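Local coordinates for protein polyketide synthase PksL (Bacillus subtilis, PDB 5E1V) that probably dehydrates beta-hydroxyacyl intermediates through its dehydratase domain during trans-AT assembly of the polyketide bacillaene, at residues Pro116-Ile128 with Phe255-Lys267. Residues are numbered along the deposited sequence; the frame is centred on the assembly and turned at random.
Sequences PAIFEETLDLSQI and FFNASGEKVAELK
Two backbone bonds on either side of T122 tie the extended segment leading into helix 125-130 to the hairpin of strands 248-256 and 262-273 in this double-hotdog dehydratase fold: L123 N donates to G260 O (2.9 Å), and K262 N to E121 O, the straighter of the two at 162°. T122 and E261 thus form a single antiparallel bridge beside the type I turn N257-G260, whose last residue could carry no CB without striking L123 O.

F119 lies obliquely against strand 262-267, CD1 3.7 Å from K262 CE and CE2 3.4 Å from V263 O, just where V263 and A264 form a classic bulge opposite F255. With CG anti to the backbone N (chi1 -176°) and the rest extended, the K262 chain runs past that ring on one flank and E121 CB on another, carrying NZ to E265 OE1 at 2.7 Å and to E254. Replacing F119 by an alanine would probably open a gap over the bulge and leave the K262 methylenes freer to move. Farther along, L123 CD1 sits over the centre of the F256 ring, 3.5 Å from the centroid, a CH-pi contact; E121 OE1 lies at that ring's edge, buried without a polar partner, while OE2 pairs with R236.

The example illustrates a division of labour: backbone bonds set the register, apolar groups fill the seam, and flanking salt bridges probably offset the charge brought into it.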
# COMPACT_ATOMS: atom_id res chain seq x y z
N PRO A 116 4.74 18.32 -11.30
CA PRO A 116 4.14 17.17 -11.97
C PRO A 116 5.03 15.92 -11.87
O PRO A 116 6.26 15.99 -11.95
CB PRO A 116 3.96 17.65 -13.41
CG PRO A 116 4.88 18.78 -13.58
CD PRO A 116 5.08 19.40 -12.24
N ALA A 117 4.38 14.77 -11.66
CA ALA A 117 5.07 13.51 -11.53
C ALA A 117 5.33 12.99 -12.90
O ALA A 117 4.39 12.69 -13.65
CB ALA A 117 4.21 12.53 -10.73
N ILE A 118 6.60 12.88 -13.26
CA ILE A 118 7.02 12.32 -14.56
C ILE A 118 8.21 11.37 -14.36
O ILE A 118 9.05 11.60 -13.50
CB ILE A 118 7.42 13.41 -15.60
CG1 ILE A 118 6.42 14.58 -15.60
CG2 ILE A 118 7.59 12.79 -17.00
CD1 ILE A 118 6.79 15.79 -16.47
N PHE A 119 8.23 10.28 -15.11
CA PHE A 119 9.23 9.24 -15.02
C PHE A 119 9.66 8.92 -16.45
O PHE A 119 8.82 8.89 -17.35
CB PHE A 119 8.60 7.97 -14.45
CG PHE A 119 8.15 8.10 -13.03
CD1 PHE A 119 9.05 8.07 -12.01
CD2 PHE A 119 6.79 8.29 -12.73
CE1 PHE A 119 8.62 8.23 -10.70
CE2 PHE A 119 6.36 8.37 -11.41
CZ PHE A 119 7.28 8.36 -10.41
N GLU A 120 10.94 8.69 -16.63
CA GLU A 120 11.54 8.35 -17.93
C GLU A 120 11.96 6.90 -18.05
O GLU A 120 12.06 6.35 -19.17
CB GLU A 120 12.78 9.20 -18.15
CG GLU A 120 12.47 10.66 -18.27
CD GLU A 120 13.70 11.56 -18.23
OE1 GLU A 120 14.85 11.08 -18.00
OE2 GLU A 120 13.49 12.76 -18.45
N GLU A 121 12.21 6.26 -16.91
CA GLU A 121 12.67 4.87 -16.89
C GLU A 121 11.73 3.94 -17.69
O GLU A 121 10.49 3.98 -17.53
CB GLU A 121 12.72 4.40 -15.43
CG GLU A 121 14.05 3.88 -14.91
CD GLU A 121 14.25 2.41 -15.15
OE1 GLU A 121 13.56 1.86 -16.03
OE2 GLU A 121 15.10 1.79 -14.47
N THR A 122 12.30 3.07 -18.55
CA THR A 122 11.49 1.96 -19.14
C THR A 122 12.22 0.63 -18.97
O THR A 122 13.42 0.60 -18.69
CB THR A 122 11.08 2.17 -20.62
OG1 THR A 122 12.24 2.25 -21.45
CG2 THR A 122 10.25 3.43 -20.83
N LEU A 123 11.49 -0.45 -19.13
CA LEU A 123 12.03 -1.79 -19.00
C LEU A 123 11.68 -2.67 -20.22
O LEU A 123 10.67 -2.47 -20.86
CB LEU A 123 11.44 -2.45 -17.76
CG LEU A 123 11.85 -1.82 -16.43
CD1 LEU A 123 11.16 -2.53 -15.28
CD2 LEU A 123 13.35 -1.88 -16.26
N ASP A 124 12.54 -3.63 -20.52
CA ASP A 124 12.24 -4.66 -21.53
C ASP A 124 11.78 -5.87 -20.73
O ASP A 124 12.59 -6.65 -20.28
CB ASP A 124 13.50 -4.98 -22.36
N LEU A 125 10.48 -5.99 -20.51
CA LEU A 125 9.95 -6.98 -19.54
C LEU A 125 10.36 -8.44 -19.83
O LEU A 125 10.93 -9.15 -18.98
CB LEU A 125 8.42 -6.85 -19.46
CG LEU A 125 7.90 -5.49 -18.98
CD1 LEU A 125 6.40 -5.38 -19.19
CD2 LEU A 125 8.27 -5.23 -17.53
N SER A 126 10.08 -8.89 -21.05
CA SER A 126 10.46 -10.24 -21.49
C SER A 126 11.93 -10.55 -21.19
O SER A 126 12.27 -11.58 -20.58
CB SER A 126 10.15 -10.38 -22.97
OG SER A 126 8.84 -9.89 -23.21
N GLN A 127 12.79 -9.62 -21.57
CA GLN A 127 14.22 -9.70 -21.22
C GLN A 127 14.46 -10.07 -19.75
O GLN A 127 15.29 -10.94 -19.43
CB GLN A 127 14.89 -8.36 -21.57
CG GLN A 127 15.99 -7.89 -20.62
CD GLN A 127 17.37 -8.14 -21.17
OE1 GLN A 127 17.69 -7.65 -22.26
NE2 GLN A 127 18.19 -8.88 -20.44
N ILE A 128 13.73 -9.38 -18.86
CA ILE A 128 13.96 -9.49 -17.43
C ILE A 128 13.53 -10.89 -17.00
O ILE A 128 14.19 -11.52 -16.17
CB ILE A 128 13.23 -8.36 -16.65
CG1 ILE A 128 13.66 -6.98 -17.18
CG2 ILE A 128 13.57 -8.42 -15.17
CD1 ILE A 128 12.81 -5.81 -16.71
N PHE A 255 6.83 1.15 -9.69
CA PHE A 255 5.72 0.63 -10.45
C PHE A 255 5.80 0.90 -11.95
O PHE A 255 5.94 2.02 -12.38
CB PHE A 255 4.40 1.05 -9.86
CG PHE A 255 4.28 0.74 -8.39
CD1 PHE A 255 4.74 1.66 -7.44
CD2 PHE A 255 3.69 -0.41 -7.96
CE1 PHE A 255 4.61 1.41 -6.09
CE2 PHE A 255 3.60 -0.67 -6.61
CZ PHE A 255 4.03 0.23 -5.68
N PHE A 256 5.61 -0.17 -12.72
CA PHE A 256 5.56 -0.09 -14.17
C PHE A 256 4.27 -0.65 -14.80
O PHE A 256 3.75 -1.68 -14.34
CB PHE A 256 6.74 -0.91 -14.73
CG PHE A 256 8.07 -0.39 -14.33
CD1 PHE A 256 8.64 -0.76 -13.14
CD2 PHE A 256 8.77 0.46 -15.15
CE1 PHE A 256 9.85 -0.28 -12.75
CE2 PHE A 256 10.00 0.94 -14.79
CZ PHE A 256 10.55 0.56 -13.58
N ASN A 257 3.80 -0.01 -15.87
CA ASN A 257 2.65 -0.55 -16.60
C ASN A 257 3.02 -1.79 -17.45
O ASN A 257 4.18 -2.18 -17.55
CB ASN A 257 1.85 0.54 -17.36
CG ASN A 257 2.63 1.19 -18.50
OD1 ASN A 257 3.64 0.64 -18.95
ND2 ASN A 257 2.23 2.42 -18.89
N ALA A 258 2.03 -2.44 -18.02
CA ALA A 258 2.26 -3.69 -18.73
C ALA A 258 3.16 -3.46 -19.96
O ALA A 258 3.87 -4.37 -20.40
CB ALA A 258 0.90 -4.30 -19.13
N SER A 259 3.17 -2.24 -20.45
CA SER A 259 4.07 -1.87 -21.53
C SER A 259 5.53 -1.57 -21.06
O SER A 259 6.40 -1.31 -21.86
CB SER A 259 3.43 -0.75 -22.33
OG SER A 259 3.90 0.49 -21.91
N GLY A 260 5.81 -1.64 -19.75
CA GLY A 260 7.16 -1.44 -19.22
C GLY A 260 7.56 -0.01 -18.85
O GLY A 260 8.71 0.24 -18.43
N GLU A 261 6.63 0.92 -18.96
CA GLU A 261 6.97 2.29 -18.62
C GLU A 261 6.86 2.51 -17.10
O GLU A 261 5.94 1.99 -16.49
CB GLU A 261 6.09 3.27 -19.35
CG GLU A 261 6.14 3.16 -20.87
CD GLU A 261 4.87 3.61 -21.54
OE1 GLU A 261 3.83 3.64 -20.87
OE2 GLU A 261 4.87 3.90 -22.77
N LYS A 262 7.82 3.20 -16.51
CA LYS A 262 7.72 3.54 -15.05
C LYS A 262 6.60 4.56 -14.86
O LYS A 262 6.57 5.59 -15.54
CB LYS A 262 9.01 4.07 -14.48
CG LYS A 262 8.93 4.34 -12.97
CD LYS A 262 10.32 4.40 -12.33
CE LYS A 262 10.25 4.75 -10.84
NZ LYS A 262 11.63 4.75 -10.31
N VAL A 263 5.65 4.25 -13.97
CA VAL A 263 4.52 5.15 -13.67
C VAL A 263 4.32 5.58 -12.20
O VAL A 263 3.55 6.47 -11.95
CB VAL A 263 3.21 4.58 -14.15
CG1 VAL A 263 3.31 4.45 -15.65
CG2 VAL A 263 2.88 3.21 -13.50
N ALA A 264 5.00 4.93 -11.28
CA ALA A 264 4.93 5.32 -9.92
C ALA A 264 6.12 4.85 -9.09
O ALA A 264 6.86 3.94 -9.41
CB ALA A 264 3.58 4.89 -9.26
N GLU A 265 6.28 5.47 -7.95
CA GLU A 265 7.27 4.98 -7.02
C GLU A 265 6.90 5.29 -5.60
O GLU A 265 6.58 6.43 -5.28
CB GLU A 265 8.65 5.61 -7.29
CG GLU A 265 9.76 5.09 -6.36
CD GLU A 265 11.13 5.62 -6.81
OE1 GLU A 265 11.78 4.97 -7.63
OE2 GLU A 265 11.52 6.70 -6.39
N LEU A 266 6.99 4.26 -4.75
CA LEU A 266 6.91 4.45 -3.28
C LEU A 266 8.28 4.42 -2.71
O LEU A 266 8.87 3.32 -2.59
CB LEU A 266 6.06 3.36 -2.59
CG LEU A 266 5.62 3.56 -1.16
CD1 LEU A 266 4.72 4.73 -0.93
CD2 LEU A 266 4.91 2.36 -0.67
N LYS A 267 8.80 5.58 -2.35
CA LYS A 267 10.22 5.60 -1.84
C LYS A 267 10.35 5.39 -0.34
O LYS A 267 9.66 6.01 0.46
CB LYS A 267 10.85 6.91 -2.32
CG LYS A 267 12.33 7.15 -2.00
CD LYS A 267 12.82 8.34 -2.86
CE LYS A 267 14.26 8.77 -2.50
NZ LYS A 267 15.13 7.58 -2.30